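Side-chain contacts in zinc-finger (Saccharomonospora viridis, PDB 3RMQ), which is of unknown function but binds a zinc ion through one histidine and three cysteines, consistent with its zinc-finger family assignment: residues A[5-10]-A[16-21]; A[59-64]-A[95-100]; A[30-35]-A[40-45]. The protein carries 1 engineered substitution. All coordinates share one frame; numbering follows the deposited sequence. Where two conformers were deposited one is given.

Interaction 1: residues A[5-10]-A[16-21]. With ZN (zinc ion), chain B.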
ATOM      1  N   GLN A   5       7.134  -8.321  13.566  1.00 21.64           N
ATOM      2  CA  GLN A   5       6.911  -6.909  13.282  1.00 20.97           C
ATOM      3  C   GLN A   5       5.429  -6.687  13.073  1.00 20.04           C
ATOM      4  O   GLN A   5       4.734  -7.588  12.610  1.00 20.21           O
ATOM      5  CB  GLN A   5       7.698  -6.477  12.025  1.00 16.15           C
ATOM      6  CG  GLN A   5       9.228  -6.601  12.257  1.00 14.82           C
ATOM      7  CD  GLN A   5      10.046  -6.068  11.093  1.00 18.06           C
ATOM      8  OE1 GLN A   5       9.487  -5.626  10.092  1.00 20.87           O
ATOM      9  NE2 GLN A   5      11.382  -6.154  11.205  1.00 15.91           N
ATOM     10  N   ARG A   6       4.951  -5.468  13.341  1.00 15.31           N
ATOM     11  CA  ARG A   6       3.517  -5.195  13.247  1.00 15.71           C
ATOM     12  C   ARG A   6       3.069  -5.220  11.796  1.00 16.22           C
ATOM     13  O   ARG A   6       1.947  -5.662  11.500  1.00 15.84           O
ATOM     14  CB  ARG A   6       3.199  -3.831  13.834  1.00 16.86           C
ATOM     15  CG  ARG A   6       1.715  -3.406  13.655  1.00 20.91           C
ATOM     16  CD  ARG A   6       0.754  -4.319  14.485  1.00 22.02           C
ATOM     17  NE  ARG A   6      -0.620  -3.910  14.229  1.00 19.43           N
ATOM     18  CZ  ARG A   6      -1.204  -2.827  14.761  1.00 18.95           C
ATOM     19  NH1 ARG A   6      -0.561  -2.055  15.659  1.00 21.85           N
ATOM     20  NH2 ARG A   6      -2.453  -2.540  14.426  1.00 22.08           N
ATOM     21  N   TYR A   7       3.922  -4.716  10.888  1.00 15.04           N
ATOM     22  CA  TYR A   7       3.534  -4.647   9.473  1.00 13.16           C
ATOM     23  C   TYR A   7       4.584  -5.331   8.610  1.00 15.77           C
ATOM     24  O   TYR A   7       5.781  -5.105   8.785  1.00 15.45           O
ATOM     25  CB  TYR A   7       3.463  -3.190   9.000  1.00 15.84           C
ATOM     26  CG  TYR A   7       2.435  -2.380   9.765  1.00 17.86           C
ATOM     27  CD1 TYR A   7       1.074  -2.587   9.550  1.00 18.62           C
ATOM     28  CD2 TYR A   7       2.828  -1.484  10.758  1.00 18.31           C
ATOM     29  CE1 TYR A   7       0.126  -1.859  10.250  1.00 16.34           C
ATOM     30  CE2 TYR A   7       1.882  -0.762  11.476  1.00 16.93           C
ATOM     31  CZ  TYR A   7       0.540  -0.975  11.220  1.00 21.54           C
ATOM     32  OH  TYR A   7      -0.431  -0.285  11.913  1.00 23.14           O
ATOM     33  N   LEU A   8       4.129  -6.070   7.618  1.00 11.71           N
ATOM     34  CA  LEU A   8       5.066  -6.759   6.698  1.00 13.00           C
ATOM     35  C   LEU A   8       4.551  -6.588   5.275  1.00 15.90           C
ATOM     36  O   LEU A   8       3.356  -6.303   5.067  1.00 15.05           O
ATOM     37  CB  LEU A   8       5.166  -8.253   7.016  1.00 14.50           C
ATOM     38  CG  LEU A   8       5.887  -8.633   8.342  1.00 15.81           C
ATOM     39  CD1 LEU A   8       5.776 -10.087   8.559  1.00 19.35           C
ATOM     40  CD2 LEU A   8       7.413  -8.193   8.280  1.00 16.15           C
ATOM     41  N   TRP A   9       5.437  -6.798   4.308  1.00 13.30           N
ATOM     42  CA  TRP A   9       5.083  -6.714   2.902  1.00 14.30           C
ATOM     43  C   TRP A   9       4.655  -8.076   2.378  1.00 15.51           C
ATOM     44  O   TRP A   9       5.177  -9.114   2.846  1.00 12.50           O
ATOM     45  CB  TRP A   9       6.311  -6.190   2.085  1.00 13.78           C
ATOM     46  CG  TRP A   9       6.651  -4.776   2.446  1.00 16.72           C
ATOM     47  CD1 TRP A   9       7.443  -4.343   3.500  1.00 17.62           C
ATOM     48  CD2 TRP A   9       6.188  -3.587   1.773  1.00 16.89           C
ATOM     49  NE1 TRP A   9       7.480  -2.947   3.501  1.00 15.74           N
ATOM     50  CE2 TRP A   9       6.749  -2.472   2.445  1.00 16.85           C
ATOM     51  CE3 TRP A   9       5.358  -3.362   0.649  1.00 15.70           C
ATOM     52  CZ2 TRP A   9       6.485  -1.126   2.049  1.00 18.82           C
ATOM     53  CZ3 TRP A   9       5.109  -1.999   0.238  1.00 17.06           C
ATOM     54  CH2 TRP A   9       5.673  -0.927   0.944  1.00 19.48           C
ATOM     55  N   GLN A  10       3.750  -8.074   1.391  1.00 12.15           N
ATOM     56  CA  GLN A  10       3.390  -9.304   0.691  1.00 12.00           C
ATOM     57  C   GLN A  10       2.898  -8.974  -0.713  1.00 16.05           C
ATOM     58  O   GLN A  10       1.989  -8.145  -0.867  1.00 15.26           O
ATOM     59  CB  GLN A  10       2.283 -10.057   1.470  1.00 13.56           C
ATOM     60  CG  GLN A  10       1.685 -11.268   0.713  1.00 18.54           C
ATOM     61  CD  GLN A  10       2.732 -12.339   0.432  1.00 19.90           C
ATOM     62  OE1 GLN A  10       3.418 -12.780   1.355  1.00 16.76           O
ATOM     63  NE2 GLN A  10       2.886 -12.737  -0.846  1.00 16.34           N
ATOM     64  N   ARG A  16       3.015  -4.955  -4.521  1.00 15.16           N
ATOM     65  CA  ARG A  16       3.557  -5.371  -3.247  1.00 14.68           C
ATOM     66  C   ARG A  16       2.790  -4.608  -2.149  1.00 12.74           C
ATOM     67  O   ARG A  16       2.955  -3.392  -2.024  1.00 13.38           O
ATOM     68  CB  ARG A  16       5.067  -5.085  -3.171  1.00 10.31           C
ATOM     69  CG  ARG A  16       5.697  -5.961  -2.101  1.00 12.99           C
ATOM     70  CD  ARG A  16       7.168  -5.650  -1.841  1.00 15.14           C
ATOM     71  NE  ARG A  16       7.979  -5.992  -3.006  1.00 16.96           N
ATOM     72  CZ  ARG A  16       9.320  -5.934  -3.053  1.00 22.14           C
ATOM     73  NH1 ARG A  16      10.012  -5.511  -1.985  1.00 20.33           N
ATOM     74  NH2 ARG A  16       9.969  -6.305  -4.171  1.00 16.93           N
ATOM     75  N   HIS A  17       1.882  -5.303  -1.439  1.00 12.94           N
ATOM     76  CA  HIS A  17       1.022  -4.643  -0.452  1.00 15.64           C
ATOM     77  C   HIS A  17       1.654  -4.771   0.912  1.00 14.42           C
ATOM     78  O   HIS A  17       2.681  -5.464   1.052  1.00 15.62           O
ATOM     79  CB  HIS A  17      -0.378  -5.288  -0.419  1.00 14.30           C
ATOM     80  CG  HIS A  17      -1.166  -5.085  -1.676  1.00 15.13           C
ATOM     81  ND1 HIS A  17      -1.870  -3.924  -1.951  1.00 13.26           N
ATOM     82  CD2 HIS A  17      -1.355  -5.904  -2.740  1.00 15.60           C
ATOM     83  CE1 HIS A  17      -2.499  -4.063  -3.108  1.00 15.63           C
ATOM     84  NE2 HIS A  17      -2.184  -5.251  -3.615  1.00 16.26           N
ATOM     85  N   VAL A  18       1.036  -4.133   1.906  1.00 12.38           N
ATOM     86  CA  VAL A  18       1.493  -4.204   3.297  1.00 13.86           C
ATOM     87  C   VAL A  18       0.328  -4.803   4.024  1.00 16.17           C
ATOM     88  O   VAL A  18      -0.856  -4.487   3.693  1.00 15.54           O
ATOM     89  CB  VAL A  18       1.832  -2.814   3.893  1.00 16.17           C
ATOM     90  CG1 VAL A  18       2.134  -2.924   5.386  1.00 14.33           C
ATOM     91  CG2 VAL A  18       3.037  -2.226   3.160  1.00 12.05           C
ATOM     92  N   TYR A  19       0.601  -5.670   4.992  1.00 15.89           N
ATOM     93  CA  TYR A  19      -0.504  -6.149   5.828  1.00 13.94           C
ATOM     94  C   TYR A  19      -0.179  -6.009   7.325  1.00 16.91           C
ATOM     95  O   TYR A  19       1.000  -5.928   7.729  1.00 13.65           O
ATOM     96  CB  TYR A  19      -0.901  -7.599   5.460  1.00 13.85           C
ATOM     97  CG  TYR A  19       0.098  -8.642   5.833  1.00 14.05           C
ATOM     98  CD1 TYR A  19       1.236  -8.867   5.050  1.00 15.27           C
ATOM     99  CD2 TYR A  19      -0.074  -9.420   6.974  1.00 17.97           C
ATOM    100  CE1 TYR A  19       2.184  -9.813   5.416  1.00 18.38           C
ATOM    101  CE2 TYR A  19       0.868 -10.369   7.351  1.00 20.42           C
ATOM    102  CZ  TYR A  19       1.989 -10.567   6.561  1.00 19.93           C
ATOM    103  OH  TYR A  19       2.915 -11.515   6.930  1.00 19.21           O
ATOM    104  N   ASP A  20      -1.239  -5.970   8.126  1.00 16.77           N
ATOM    105  CA  ASP A  20      -1.146  -5.880   9.595  1.00 17.12           C
ATOM    106  C   ASP A  20      -1.025  -7.329  10.119  1.00 15.69           C
ATOM    107  O   ASP A  20      -1.977  -8.146   9.978  1.00 18.27           O
ATOM    108  CB  ASP A  20      -2.429  -5.226  10.097  1.00 18.66           C
ATOM    109  CG  ASP A  20      -2.386  -4.882  11.574  1.00 23.86           C
ATOM    110  OD1 ASP A  20      -1.607  -5.544  12.307  1.00 18.81           O
ATOM    111  OD2 ASP A  20      -3.132  -3.955  12.005  1.00 19.46           O
ATOM    112  N   THR A  21       0.117  -7.667  10.710  1.00 15.78           N
ATOM    113  CA  THR A  21       0.380  -9.056  11.091  1.00 15.69           C
ATOM    114  C   THR A  21      -0.409  -9.384  12.362  1.00 19.27           C
ATOM    115  O   THR A  21      -0.383 -10.534  12.797  1.00 19.52           O
ATOM    116  CB  THR A  21       1.867  -9.295  11.413  1.00 18.20           C
ATOM    117  OG1 THR A  21       2.199  -8.562  12.607  1.00 17.67           O
ATOM    118  CG2 THR A  21       2.778  -8.801  10.230  1.00 16.19           C
TER
HETATM  119 ZN    ZN B 114      -2.154  -2.095  -1.018  1.00 17.46          ZN
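Asp20 OD1 is gripped by two donors: Arg6 NE across the hairpin, 2.7 Å from OD1 with an N-H...O angle of 161°, and the backbone N of Ala22. Arg6 NH2 takes the other oxygen, 2.9 Å from Asp20 OD2, which makes a side-on salt bridge of two bonds. Both oxygens are met on their syn sides, although the guanidinium and carboxylate planes are turned 41° apart. The Arg6 chain is bent at chi2, and its CG lies over the rim of one face of the Tyr7 ring while Tyr7 OH stands above the guanidinium centre. On the hairpin face that carries Tyr7 and Asp20, Val18 CG2 makes a CH-pi contact 3.4 Å from the centroid of the Trp9 six-membered ring, 5° off its normal. The reverse face of the hairpin carries Leu8 and Tyr19 side by side, with Leu8 CB 3.7 Å from Tyr19 CE1, and Leu8 CG 3.6 Å from Thr21 CG2. Gln10 N donates to His17 O at 2.8 Å and His17 N returns a bond to Gln10 O. His17 ND1 binds zinc at 2.1 Å, so this antiparallel pairing anchors the backbone of a metal ligand, while the salt bridge ties the hairpin's far end.

Interaction 2: residues A[59-64]-A[95-100]. With ZN (zinc ion), chain B.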
ATOM      1  N   CYS A  59       2.576  -1.162  -3.798  1.00 15.84           N
ATOM      2  CA  CYS A  59       1.243  -0.556  -3.748  1.00 12.87           C
ATOM      3  C   CYS A  59       1.400   0.862  -3.195  1.00 15.05           C
ATOM      4  O   CYS A  59       1.867   1.045  -2.068  1.00 14.29           O
ATOM      5  CB  CYS A  59       0.314  -1.377  -2.809  1.00 14.68           C
ATOM      6  SG  CYS A  59      -1.312  -0.529  -2.561  1.00 16.34           S
ATOM      7  N   PRO A  60       1.084   1.902  -3.996  1.00 19.84           N
ATOM      8  CA  PRO A  60       1.302   3.262  -3.466  1.00 18.85           C
ATOM      9  C   PRO A  60       0.477   3.525  -2.216  1.00 17.50           C
ATOM     10  O   PRO A  60       0.928   4.216  -1.298  1.00 18.77           O
ATOM     11  CB  PRO A  60       0.805   4.174  -4.613  1.00 20.56           C
ATOM     12  CG  PRO A  60       1.018   3.328  -5.856  1.00 25.98           C
ATOM     13  CD  PRO A  60       0.648   1.910  -5.401  1.00 21.92           C
ATOM     14  N   VAL A  61      -0.748   2.998  -2.168  1.00 16.00           N
ATOM     15  CA  VAL A  61      -1.621   3.301  -1.029  1.00 16.57           C
ATOM     16  C   VAL A  61      -1.097   2.658   0.264  1.00 19.82           C
ATOM     17  O   VAL A  61      -0.996   3.308   1.317  1.00 14.42           O
ATOM     18  CB  VAL A  61      -3.053   2.811  -1.327  1.00 17.30           C
ATOM     19  CG1 VAL A  61      -3.923   3.014  -0.119  1.00 20.98           C
ATOM     20  CG2 VAL A  61      -3.599   3.611  -2.562  1.00 23.65           C
ATOM     21  N   CYS A  62      -0.753   1.384   0.178  1.00 18.27           N
ATOM     22  CA  CYS A  62      -0.165   0.687   1.324  1.00 16.46           C
ATOM     23  C   CYS A  62       1.130   1.370   1.808  1.00 16.65           C
ATOM     24  O   CYS A  62       1.384   1.429   3.017  1.00 14.29           O
ATOM     25  CB  CYS A  62       0.178  -0.776   0.962  1.00 13.42           C
ATOM     26  SG  CYS A  62      -1.204  -1.889   1.034  1.00 15.11           S
ATOM     27  N   THR A  63       1.967   1.824   0.884  1.00 15.94           N
ATOM     28  CA  THR A  63       3.266   2.429   1.258  1.00 14.17           C
ATOM     29  C   THR A  63       3.032   3.702   2.090  1.00 18.52           C
ATOM     30  O   THR A  63       3.658   3.905   3.119  1.00 18.25           O
ATOM     31  CB  THR A  63       4.123   2.782  -0.008  1.00 20.42           C
ATOM     32  OG1 THR A  63       4.374   1.596  -0.799  1.00 18.62           O
ATOM     33  CG2 THR A  63       5.510   3.420   0.408  1.00 20.80           C
ATOM     34  N   ILE A  64       2.115   4.564   1.618  1.00 13.51           N
ATOM     35  CA  ILE A  64       1.786   5.809   2.309  1.00 17.32           C
ATOM     36  C   ILE A  64       1.044   5.478   3.620  1.00 19.70           C
ATOM     37  O   ILE A  64       1.315   6.088   4.651  1.00 19.19           O
ATOM     38  CB  ILE A  64       0.896   6.726   1.430  1.00 23.95           C
ATOM     39  CG1 ILE A  64       1.656   7.200   0.180  1.00 30.39           C
ATOM     40  CG2 ILE A  64       0.333   7.923   2.240  1.00 22.97           C
ATOM     41  CD1 ILE A  64       3.005   7.683   0.451  1.00 33.75           C
ATOM     42  N   ALA A  95      -7.623   8.209   0.097  1.00 23.63           N
ATOM     43  CA  ALA A  95      -8.481   9.132   0.861  1.00 33.97           C
ATOM     44  C   ALA A  95      -9.405   8.391   1.834  1.00 36.72           C
ATOM     45  O   ALA A  95      -9.873   8.970   2.814  1.00 40.37           O
ATOM     46  CB  ALA A  95      -9.305  10.032  -0.063  1.00 35.19           C
ATOM     47  N   GLU A  96      -9.684   7.126   1.560  1.00 39.74           N
ATOM     48  CA  GLU A  96     -10.528   6.349   2.453  1.00 42.30           C
ATOM     49  C   GLU A  96      -9.739   5.935   3.698  1.00 42.95           C
ATOM     50  O   GLU A  96     -10.316   5.650   4.743  1.00 42.51           O
ATOM     51  CB  GLU A  96     -11.090   5.116   1.725  1.00 44.28           C
ATOM     52  CG  GLU A  96     -12.278   5.415   0.804  1.00 53.03           C
ATOM     53  CD  GLU A  96     -13.569   5.804   1.569  1.00 66.60           C
ATOM     54  OE1 GLU A  96     -14.431   6.503   0.980  1.00 70.86           O
ATOM     55  OE2 GLU A  96     -13.731   5.403   2.753  1.00 68.63           O
ATOM     56  N   VAL A  97      -8.415   5.919   3.572  1.00 38.43           N
ATOM     57  CA  VAL A  97      -7.506   5.497   4.629  1.00 37.44           C
ATOM     58  C   VAL A  97      -7.021   6.659   5.472  1.00 45.76           C
ATOM     59  O   VAL A  97      -6.814   6.506   6.669  1.00 52.35           O
ATOM     60  CB  VAL A  97      -6.202   4.849   4.023  1.00 34.24           C
ATOM     61  CG1 VAL A  97      -5.165   4.597   5.102  1.00 36.20           C
ATOM     62  CG2 VAL A  97      -6.518   3.584   3.272  1.00 31.84           C
ATOM     63  N   LEU A  98      -6.767   7.807   4.850  1.00 38.48           N
ATOM     64  CA  LEU A  98      -6.271   8.965   5.588  1.00 45.70           C
ATOM     65  C   LEU A  98      -7.476   9.724   6.164  1.00 56.89           C
ATOM     66  O   LEU A  98      -8.614   9.507   5.738  1.00 51.47           O
ATOM     67  CB  LEU A  98      -5.418   9.860   4.691  1.00 43.34           C
ATOM     68  CG  LEU A  98      -4.190   9.159   4.095  1.00 39.88           C
ATOM     69  CD1 LEU A  98      -3.317  10.168   3.392  1.00 39.07           C
ATOM     70  CD2 LEU A  98      -3.407   8.477   5.152  1.00 40.31           C
ATOM     71  N   HIS A  99      -7.244  10.594   7.138  1.00 73.96           N
ATOM     72  CA  HIS A  99      -8.370  11.276   7.753  1.00 86.92           C
ATOM     73  C   HIS A  99      -8.447  12.746   7.414  1.00 89.44           C
ATOM     74  O   HIS A  99      -9.377  13.429   7.828  1.00105.04           O
ATOM     75  CB  HIS A  99      -8.343  11.062   9.255  1.00 90.97           C
ATOM     76  CG  HIS A  99      -8.820   9.706   9.649  1.00 87.39           C
ATOM     77  ND1 HIS A  99      -8.135   8.902  10.531  1.00 86.70           N
ATOM     78  CD2 HIS A  99      -9.906   8.999   9.253  1.00 81.43           C
ATOM     79  CE1 HIS A  99      -8.785   7.758  10.673  1.00 81.83           C
ATOM     80  NE2 HIS A  99      -9.864   7.793   9.909  1.00 78.32           N
ATOM     81  N   CYS A 100      -7.478  13.226   6.647  1.00 66.47           N
ATOM     82  CA  CYS A 100      -7.483  14.613   6.193  1.00 63.75           C
ATOM     83  C   CYS A 100      -8.472  14.820   5.008  1.00 50.34           C
ATOM     84  O   CYS A 100      -9.154  13.879   4.597  1.00 38.34           O
ATOM     85  CB  CYS A 100      -6.063  15.049   5.832  1.00 63.35           C
ATOM     86  SG  CYS A 100      -5.233  13.953   4.664  1.00 56.80           S
TER
HETATM   87 ZN    ZN B 114      -2.154  -2.095  -1.018  1.00 17.46          ZN
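Apolar contact alone joins these segments: Val61 CG1 lies 4.3 Å from Val97 CG2, and Ile64 CG2 lies 4.4 Å from Leu98 CD1. Methyl groups do all the touching, and only 103 Å² is buried. No hydrogen bond spans it; the polar bonds belong to 59-64 and shape the start of its helix. Cys59 is the N-cap, its SG accepting from Cys62 N at 3.4 Å with a nearly straight 173° N-H...S angle. Cys59 O takes two donors from opposite faces of its carbonyl plane, Thr63 N at 3.1 Å and Thr63 OG1 at 2.9 Å. Metal bonds form the third kind: zinc is held by Cys59 SG at 2.4 Å and Cys62 SG at 2.3 Å. Cys59 SG is anti to its own backbone N (chi1 173°), which lets it face both the metal and the first helical turn. The helix start and the Cys62 N-H would probably help stabilise the thiolates of this CxxC motif; His17 and Cys36 complete the site. The segments sit in a helical cluster: Val61 and Ile64 also pack on helix 88-97 through Leu90 and Leu94, Ile64 meets helix 74-81, and Leu98 reaches Val105 and Leu108 of helix 102-109.

Interaction 3: residues A[30-35]-A[40-45]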
ATOM      1  N   ARG A  30      -5.044 -18.082   0.135  1.00 26.73           N
ATOM      2  CA  ARG A  30      -5.886 -17.541   1.193  1.00 27.24           C
ATOM      3  C   ARG A  30      -5.940 -16.029   1.037  1.00 25.71           C
ATOM      4  O   ARG A  30      -4.894 -15.397   0.847  1.00 24.89           O
ATOM      5  CB  ARG A  30      -5.280 -17.871   2.546  1.00 33.47           C
ATOM      6  CG  ARG A  30      -6.289 -18.408   3.529  1.00 48.59           C
ATOM      7  CD  ARG A  30      -6.319 -17.590   4.795  1.00 53.96           C
ATOM      8  NE  ARG A  30      -5.060 -17.629   5.533  1.00 59.79           N
ATOM      9  CZ  ARG A  30      -4.652 -18.651   6.281  1.00 67.10           C
ATOM     10  NH1 ARG A  30      -5.394 -19.747   6.378  1.00 69.18           N
ATOM     11  NH2 ARG A  30      -3.489 -18.578   6.921  1.00 70.36           N
ATOM     12  N   PRO A  31      -7.140 -15.444   1.078  1.00 26.94           N
ATOM     13  CA  PRO A  31      -7.202 -13.980   0.942  1.00 27.18           C
ATOM     14  C   PRO A  31      -6.704 -13.279   2.186  1.00 27.78           C
ATOM     15  O   PRO A  31      -6.854 -13.814   3.301  1.00 21.73           O
ATOM     16  CB  PRO A  31      -8.697 -13.703   0.802  1.00 32.52           C
ATOM     17  CG  PRO A  31      -9.340 -14.845   1.538  1.00 36.99           C
ATOM     18  CD  PRO A  31      -8.484 -16.040   1.190  1.00 34.57           C
ATOM     19  N   PHE A  32      -6.119 -12.097   2.023  1.00 23.21           N
ATOM     20  CA  PHE A  32      -5.948 -11.208   3.155  1.00 18.97           C
ATOM     21  C   PHE A  32      -6.315  -9.814   2.707  1.00 21.25           C
ATOM     22  O   PHE A  32      -6.413  -9.550   1.515  1.00 19.43           O
ATOM     23  CB  PHE A  32      -4.512 -11.252   3.686  1.00 16.18           C
ATOM     24  CG  PHE A  32      -3.463 -10.666   2.731  1.00 18.50           C
ATOM     25  CD1 PHE A  32      -2.904 -11.446   1.720  1.00 17.06           C
ATOM     26  CD2 PHE A  32      -3.051  -9.342   2.857  1.00 15.58           C
ATOM     27  CE1 PHE A  32      -1.929 -10.905   0.836  1.00 17.42           C
ATOM     28  CE2 PHE A  32      -2.098  -8.783   1.973  1.00 15.87           C
ATOM     29  CZ  PHE A  32      -1.526  -9.575   0.951  1.00 15.55           C
ATOM     30  N   THR A  33      -6.537  -8.915   3.656  1.00 18.23           N
ATOM     31  CA  THR A  33      -6.860  -7.557   3.292  1.00 16.42           C
ATOM     32  C   THR A  33      -5.654  -6.708   3.669  1.00 19.43           C
ATOM     33  O   THR A  33      -5.182  -6.729   4.813  1.00 20.22           O
ATOM     34  CB  THR A  33      -8.099  -7.058   4.049  1.00 23.36           C
ATOM     35  OG1 THR A  33      -9.221  -7.888   3.684  1.00 24.75           O
ATOM     36  CG2 THR A  33      -8.396  -5.627   3.657  1.00 19.42           C
ATOM     37  N   ALA A  34      -5.166  -5.975   2.689  1.00 16.84           N
ATOM     38  CA  ALA A  34      -3.999  -5.111   2.874  1.00 16.79           C
ATOM     39  C   ALA A  34      -4.360  -3.790   3.589  1.00 17.23           C
ATOM     40  O   ALA A  34      -5.551  -3.441   3.769  1.00 17.42           O
ATOM     41  CB  ALA A  34      -3.424  -4.805   1.518  1.00 15.74           C
ATOM     42  N   LEU A  35      -3.351  -3.000   3.956  1.00 16.17           N
ATOM     43  CA  LEU A  35      -3.637  -1.706   4.620  1.00 19.24           C
ATOM     44  C   LEU A  35      -4.476  -0.811   3.700  1.00 18.13           C
ATOM     45  O   LEU A  35      -5.241   0.050   4.150  1.00 19.29           O
ATOM     46  CB  LEU A  35      -2.348  -0.939   4.966  1.00 17.94           C
ATOM     47  CG  LEU A  35      -1.428  -1.542   5.983  1.00 21.10           C
ATOM     48  CD1 LEU A  35      -0.326  -0.496   6.312  1.00 17.79           C
ATOM     49  CD2 LEU A  35      -2.231  -2.001   7.208  1.00 22.42           C
ATOM     50  N   VAL A  40      -6.905  -9.471  -1.243  1.00 21.65           N
ATOM     51  CA  VAL A  40      -6.108 -10.067  -2.323  1.00 18.69           C
ATOM     52  C   VAL A  40      -5.637 -11.462  -1.885  1.00 19.50           C
ATOM     53  O   VAL A  40      -5.602 -11.743  -0.687  1.00 23.17           O
ATOM     54  CB  VAL A  40      -4.864  -9.193  -2.646  1.00 19.02           C
ATOM     55  CG1 VAL A  40      -5.300  -7.832  -3.340  1.00 22.86           C
ATOM     56  CG2 VAL A  40      -4.082  -8.941  -1.373  1.00 16.79           C
ATOM     57  N   THR A  41      -5.233 -12.304  -2.837  1.00 19.49           N
ATOM     58  CA  THR A  41      -4.831 -13.686  -2.522  1.00 20.52           C
ATOM     59  C   THR A  41      -3.513 -13.977  -3.217  1.00 20.87           C
ATOM     60  O   THR A  41      -3.452 -13.895  -4.438  1.00 23.02           O
ATOM     61  CB  THR A  41      -5.885 -14.715  -3.020  1.00 33.64           C
ATOM     62  OG1 THR A  41      -7.145 -14.443  -2.408  1.00 33.36           O
ATOM     63  CG2 THR A  41      -5.465 -16.131  -2.694  1.00 33.67           C
ATOM     64  N   PRO A  42      -2.456 -14.311  -2.446  1.00 21.27           N
ATOM     65  CA  PRO A  42      -1.162 -14.649  -3.049  1.00 21.29           C
ATOM     66  C   PRO A  42      -1.276 -15.905  -3.899  1.00 20.17           C
ATOM     67  O   PRO A  42      -1.976 -16.870  -3.485  1.00 21.71           O
ATOM     68  CB  PRO A  42      -0.252 -14.907  -1.837  1.00 25.07           C
ATOM     69  CG  PRO A  42      -0.925 -14.287  -0.689  1.00 23.75           C
ATOM     70  CD  PRO A  42      -2.401 -14.328  -0.968  1.00 22.09           C
ATOM     71  N   GLN A  43      -0.658 -15.881  -5.087  0.52 16.25           N
ATOM     72  CA  GLN A  43      -0.705 -17.011  -6.041  0.52 18.18           C
ATOM     73  C   GLN A  43       0.699 -17.388  -6.486  0.52 17.47           C
ATOM     74  O   GLN A  43       1.498 -16.521  -6.838  0.52 14.74           O
ATOM     75  CB  GLN A  43      -1.505 -16.654  -7.301  0.52 21.67           C
ATOM     76  CG  GLN A  43      -3.014 -16.593  -7.145  0.52 31.15           C
ATOM     77  CD  GLN A  43      -3.705 -16.348  -8.479  0.52 48.95           C
ATOM     78  OE1 GLN A  43      -3.095 -16.470  -9.546  0.52 51.41           O
ATOM     79  NE2 GLN A  43      -4.970 -15.999  -8.426  0.52 59.21           N
ATOM     80  N   THR A  44       0.981 -18.684  -6.537  1.00 16.57           N
ATOM     81  CA  THR A  44       2.313 -19.102  -6.910  1.00 18.65           C
ATOM     82  C   THR A  44       2.639 -18.719  -8.349  1.00 18.24           C
ATOM     83  O   THR A  44       3.771 -18.376  -8.649  1.00 17.03           O
ATOM     84  CB  THR A  44       2.461 -20.605  -6.709  1.00 23.80           C
ATOM     85  OG1 THR A  44       2.218 -20.886  -5.331  1.00 23.45           O
ATOM     86  CG2 THR A  44       3.868 -21.036  -7.078  1.00 24.70           C
ATOM     87  N   GLU A  45       1.647 -18.773  -9.241  1.00 15.62           N
ATOM     88  CA  GLU A  45       1.880 -18.452 -10.655  1.00 15.83           C
ATOM     89  C   GLU A  45       2.313 -17.010 -10.862  1.00 16.26           C
ATOM     90  O   GLU A  45       2.920 -16.688 -11.865  1.00 16.17           O
ATOM     91  CB  GLU A  45       0.578 -18.666 -11.465  1.00 23.16           C
ATOM     92  CG  GLU A  45       0.133 -20.130 -11.502  1.00 33.67           C
ATOM     93  CD  GLU A  45      -0.840 -20.549 -10.349  1.00 39.74           C
ATOM     94  OE1 GLU A  45      -0.880 -19.896  -9.256  1.00 25.53           O
ATOM     95  OE2 GLU A  45      -1.538 -21.588 -10.546  1.00 37.57           O
TER
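Val40 CG2 lies over one face of the Phe32 ring, 3.8 Å from its centroid and 22° off the ring normal, a CH-pi contact whose nearest ring carbon, Phe32 CZ, is 3.5 Å from CG2. The torsions of both residues bring this about. Phe32 holds CG in the crowded position between its backbone N and carbonyl carbon (chi1 68°), which leans the ring across toward the opposite chain instead of standing it out from its own strand. Val40 CG2, placed between its own N and carbonyl carbon, is the branch turned to the ring. Pro42 approaches the same ring at its edge: its CG is 3.8 Å from Phe32 CE1. One aromatic side chain is thereby met over a face and at its rim by two residues of 40-45, and Gln10 of strand 7-12 packs against it as well. Beneath these side chains is the short antiparallel hairpin of strands 32-33 and 39-40, whose connecting loop carries the zinc ligand Cys36. Phe32 and Val40 are its hydrogen-bonded pair, with Phe32 N to Val40 O and Val40 N to Phe32 O both 2.8 Å. Two residues farther out, Pro42 has no N-H to offer Arg30 O; its CD stands there instead, 3.3 Å from that oxygen. Thr41 runs beside Pro31 in the same direction and divides its branches between two partners. OG1 lies 3.4 Å from Pro31 CA, while CG2 is directed to the backbone of Arg30, 3.5 Å from Arg30 N. Val40 also touches His17 of strand 15-20, and Thr33 OG1 is hydrogen-bonded to Thr39 OG1 on the adjoining strand.

In the fold
One segment of each of interactions 1 and 2, and the turn of interaction 3, meet at zinc, bringing His17, Cys59 with Cys62, and Cys36 respectively. Arg16 O lies 2.9 Å from Cys59 N, joining interactions 1 and 2, and Val18 O lies 2.9 Å from Leu35 N, joining 1 and 3; both are probable hydrogen bonds. Segment 30-35 of interaction 3 comes beside the metal without binding it, Ala34 CB lying 3.9 Å from zinc, whereas Val40 stays about 7 Å away at its nearest side-chain atom. Interactions 2 and 3, with centres about 19 Å apart, still touch, Cys62 SG lying 3.7 Å from Ala34 CB and Val97 CG2 3.9 Å from Leu35 O.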